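Local coordinates for protein 2-ON-2 hemoglobin (Agrobacterium tumefaciens, PDB 2XYK) that binds heme as a group II truncated (2-on-2) globin and is thought to bind and carry oxygen, at residues R24-M29 against A40-D45. Sequence-based numbering, arbitrary orientation.
Sequences RFYELM and AIHPAD. With HEM (protoporphyrin IX containing Fe), chain C.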
loop_
_atom_site.group_PDB
_atom_site.type_symbol
_atom_site.label_atom_id
_atom_site.label_comp_id
_atom_site.label_asym_id
_atom_site.label_seq_id
_atom_site.Cartn_x
_atom_site.Cartn_y
_atom_site.Cartn_z
ATOM N N ARG A 24 7.977 -2.642 5.626
ATOM C CA ARG A 24 8.862 -3.208 4.616
ATOM C C ARG A 24 8.740 -2.475 3.269
ATOM O O ARG A 24 9.723 -2.364 2.546
ATOM C CB ARG A 24 8.586 -4.715 4.429
ATOM C CG ARG A 24 9.559 -5.434 3.463
ATOM C CD ARG A 24 11.035 -5.298 3.966
ATOM N NE ARG A 24 11.995 -6.025 3.123
ATOM C CZ ARG A 24 13.288 -5.724 2.987
ATOM N NH1 ARG A 24 13.809 -4.674 3.608
ATOM N NH2 ARG A 24 14.059 -6.472 2.201
ATOM N N PHE A 25 7.526 -2.026 2.924
ATOM C CA PHE A 25 7.275 -1.256 1.685
ATOM C C PHE A 25 8.104 0.031 1.586
ATOM O O PHE A 25 8.764 0.261 0.583
ATOM C CB PHE A 25 5.784 -0.914 1.579
ATOM C CG PHE A 25 5.427 -0.047 0.394
ATOM C CD1 PHE A 25 5.560 -0.528 -0.910
ATOM C CD2 PHE A 25 4.910 1.240 0.587
ATOM C CE1 PHE A 25 5.212 0.275 -2.021
ATOM C CE2 PHE A 25 4.568 2.047 -0.515
ATOM C CZ PHE A 25 4.718 1.552 -1.817
ATOM N N TYR A 26 8.052 0.869 2.627
ATOM C CA TYR A 26 8.790 2.142 2.646
ATOM C C TYR A 26 10.302 1.902 2.791
ATOM O O TYR A 26 11.092 2.637 2.221
ATOM C CB TYR A 26 8.230 3.114 3.709
ATOM C CG TYR A 26 6.873 3.639 3.276
ATOM C CD1 TYR A 26 6.770 4.569 2.267
ATOM C CD2 TYR A 26 5.697 3.127 3.817
ATOM C CE1 TYR A 26 5.538 5.007 1.818
ATOM C CE2 TYR A 26 4.462 3.576 3.397
ATOM C CZ TYR A 26 4.389 4.504 2.390
ATOM O OH TYR A 26 3.168 4.941 1.960
ATOM N N GLU A 27 10.684 0.851 3.519
ATOM C CA GLU A 27 12.095 0.421 3.595
ATOM C C GLU A 27 12.663 0.073 2.216
ATOM O O GLU A 27 13.703 0.614 1.803
ATOM C CB GLU A 27 12.204 -0.790 4.518
ATOM C CG GLU A 27 13.610 -1.197 4.898
ATOM C CD GLU A 27 13.627 -2.516 5.704
ATOM O OE1 GLU A 27 12.581 -3.210 5.757
ATOM O OE2 GLU A 27 14.693 -2.856 6.284
ATOM N N LEU A 28 11.984 -0.824 1.494
ATOM C CA LEU A 28 12.399 -1.131 0.116
ATOM C C LEU A 28 12.420 0.137 -0.760
ATOM O O LEU A 28 13.306 0.309 -1.579
ATOM C CB LEU A 28 11.517 -2.226 -0.508
ATOM C CG LEU A 28 11.666 -3.643 0.087
ATOM C CD1 LEU A 28 10.591 -4.561 -0.460
ATOM C CD2 LEU A 28 13.087 -4.251 -0.130
ATOM N N MET A 29 11.454 1.033 -0.556
ATOM C CA MET A 29 11.354 2.248 -1.368
ATOM C C MET A 29 12.540 3.174 -1.096
ATOM O O MET A 29 13.035 3.836 -1.993
ATOM C CB MET A 29 10.029 2.974 -1.112
ATOM C CG MET A 29 9.752 4.063 -2.146
ATOM S SD MET A 29 8.531 5.260 -1.630
ATOM C CE MET A 29 7.099 4.197 -1.463
ATOM N N ALA A 40 11.811 9.544 -5.022
ATOM C CA ALA A 40 12.048 10.967 -5.270
ATOM C C ALA A 40 10.836 11.858 -5.039
ATOM O O ALA A 40 10.994 13.006 -4.648
ATOM C CB ALA A 40 12.635 11.191 -6.706
ATOM N N ILE A 41 9.633 11.321 -5.237
ATOM C CA ILE A 41 8.407 12.115 -5.151
ATOM C C ILE A 41 7.753 12.031 -3.778
ATOM O O ILE A 41 6.819 12.749 -3.500
ATOM C CB ILE A 41 7.371 11.740 -6.281
ATOM C CG1 ILE A 41 6.914 10.269 -6.179
ATOM C CG2 ILE A 41 7.968 12.031 -7.686
ATOM C CD1 ILE A 41 5.549 9.979 -6.783
ATOM N N HIS A 42 8.250 11.146 -2.932
ATOM C CA HIS A 42 7.746 11.009 -1.577
ATOM C C HIS A 42 8.475 12.034 -0.702
ATOM O O HIS A 42 9.575 12.501 -1.072
ATOM C CB HIS A 42 7.944 9.561 -1.045
ATOM C CG HIS A 42 6.800 8.644 -1.350
ATOM N ND1 HIS A 42 6.650 8.014 -2.571
ATOM C CD2 HIS A 42 5.730 8.277 -0.603
ATOM C CE1 HIS A 42 5.549 7.284 -2.555
ATOM N NE2 HIS A 42 4.977 7.415 -1.369
ATOM N N PRO A 43 7.859 12.392 0.450
ATOM C CA PRO A 43 8.492 13.326 1.410
ATOM C C PRO A 43 9.874 12.828 1.887
ATOM O O PRO A 43 10.106 11.608 1.954
ATOM C CB PRO A 43 7.485 13.403 2.577
ATOM C CG PRO A 43 6.086 12.914 1.948
ATOM C CD PRO A 43 6.509 11.926 0.872
ATOM N N ALA A 44 10.776 13.764 2.209
ATOM C CA ALA A 44 12.104 13.414 2.676
ATOM C C ALA A 44 12.030 12.568 3.946
ATOM O O ALA A 44 12.825 11.631 4.120
ATOM C CB ALA A 44 12.969 14.675 2.902
ATOM N N ASP A 45 11.048 12.862 4.806
ATOM C CA ASP A 45 10.762 11.997 5.951
ATOM C C ASP A 45 9.546 11.145 5.615
ATOM O O ASP A 45 8.420 11.677 5.476
ATOM C CB ASP A 45 10.520 12.831 7.231
ATOM C CG ASP A 45 10.195 11.966 8.470
ATOM O OD1 ASP A 45 10.037 10.722 8.368
ATOM O OD2 ASP A 45 10.102 12.546 9.574
HETATM C CHA HEM C . 0.021 8.956 -0.636
HETATM C CHB HEM C . 2.812 7.766 -4.513
HETATM C CHC HEM C . -0.369 4.202 -5.538
HETATM C CHD HEM C . -2.331 4.701 -1.146
HETATM C C1A HEM C . 0.996 8.984 -1.627
HETATM C C2A HEM C . 1.990 10.025 -1.821
HETATM C C3A HEM C . 2.747 9.712 -2.879
HETATM C C4A HEM C . 2.281 8.440 -3.405
HETATM C CMA HEM C . 3.941 10.508 -3.500
HETATM C CAA HEM C . 2.093 11.274 -0.908
HETATM C CBA HEM C . 2.801 10.833 0.397
HETATM C CGA HEM C . 2.455 11.662 1.634
HETATM O O1A HEM C . 1.499 12.491 1.655
HETATM O O2A HEM C . 3.155 11.481 2.660
HETATM C C1B HEM C . 2.189 6.714 -5.170
HETATM C C2B HEM C . 2.571 6.076 -6.426
HETATM C C3B HEM C . 1.675 5.095 -6.684
HETATM C C4B HEM C . 0.706 5.078 -5.607
HETATM C CMB HEM C . 3.783 6.429 -7.305
HETATM C CAB HEM C . 1.611 4.119 -7.889
HETATM C CBB HEM C . 1.208 4.548 -9.088
HETATM C C1C HEM C . -1.149 3.988 -4.436
HETATM C C2C HEM C . -2.104 2.924 -4.276
HETATM C C3C HEM C . -2.652 3.037 -3.056
HETATM C C4C HEM C . -2.053 4.200 -2.415
HETATM C CMC HEM C . -2.372 1.880 -5.386
HETATM C CAC HEM C . -3.742 2.115 -2.439
HETATM C CBC HEM C . -3.550 0.778 -2.372
HETATM C C1D HEM C . -1.974 5.927 -0.614
HETATM C C2D HEM C . -2.534 6.552 0.576
HETATM C C3D HEM C . -1.803 7.875 0.727
HETATM C C4D HEM C . -0.874 7.933 -0.375
HETATM C CMD HEM C . -3.638 5.977 1.497
HETATM C CAD HEM C . -2.013 8.945 1.827
HETATM C CBD HEM C . -3.093 9.861 1.240
HETATM C CGD HEM C . -3.304 11.092 2.093
HETATM O O1D HEM C . -2.519 12.072 1.982
HETATM O O2D HEM C . -4.264 11.065 2.888
HETATM N NA HEM C . 1.202 8.031 -2.607
HETATM N NB HEM C . 1.059 6.061 -4.699
HETATM N NC HEM C . -1.143 4.755 -3.297
HETATM N ND HEM C . -1.003 6.768 -1.127
HETATM FE FE HEM C . -0.010 6.410 -2.930
HETATM O O HOH W 1 2.870 6.349 -0.229
HETATM O O HOH W 2 1.180 5.286 -1.899
#
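His42 is wedged between Met29 and the heme, with Tyr26 meeting it obliquely. Followed outward from the backbone, CB of His42 is 4.4 Å from Met29 SD. CG lies between the same sulfur over one face of the ring and the heme methyl CMA over the opposite face. ND1, the imidazole atom nearest the sulfur (Met29 SD to His42 ND1 3.5 Å), is hydrogen-bonded to the carbonyl O of Cys38, which restrains the rotation of the ring. His42 CE1 faces Met29 CE and, across the ring plane, the heme meso carbon CHB (3.4 Å). CD2 rests near heme C3A and CBA, while His42 NE2, 4.0 Å from Tyr26 CE1, is hydrogen-bonded to water 1, which lies in the ring plane.

The thioether thus covers one face: SD stands 3.7 Å from the centroid of the His42 ring, and the bend at the last torsion of Met29 (chi3 -63°) brings CE over that face too, a sulfur-aromatic and a CH-pi contact together. Tyr26 turns its edge toward the imidazole face in an offset edge-to-face pair, the planes at 71°. Tyr26 OH is the second partner of water 1, like His42 NE2 at 2.6 Å. Water 1 lies near water 2, which is bound to the heme iron, so Tyr26 and His42 border the distal ligand site, across the heme from the axial His80.

Helix 14-31, the globin B helix, here meets the turn that follows helix 36-41. Tyr26 also packs on Ser49, Glu50 and Phe53 of helix 47-60, which with helix 14-31 forms one of the two layers of the 2-on-2 globin sandwich; Phe25, also on helix 14-31, reaches Trp93 and Cys96 of helix 87-104 in the other layer.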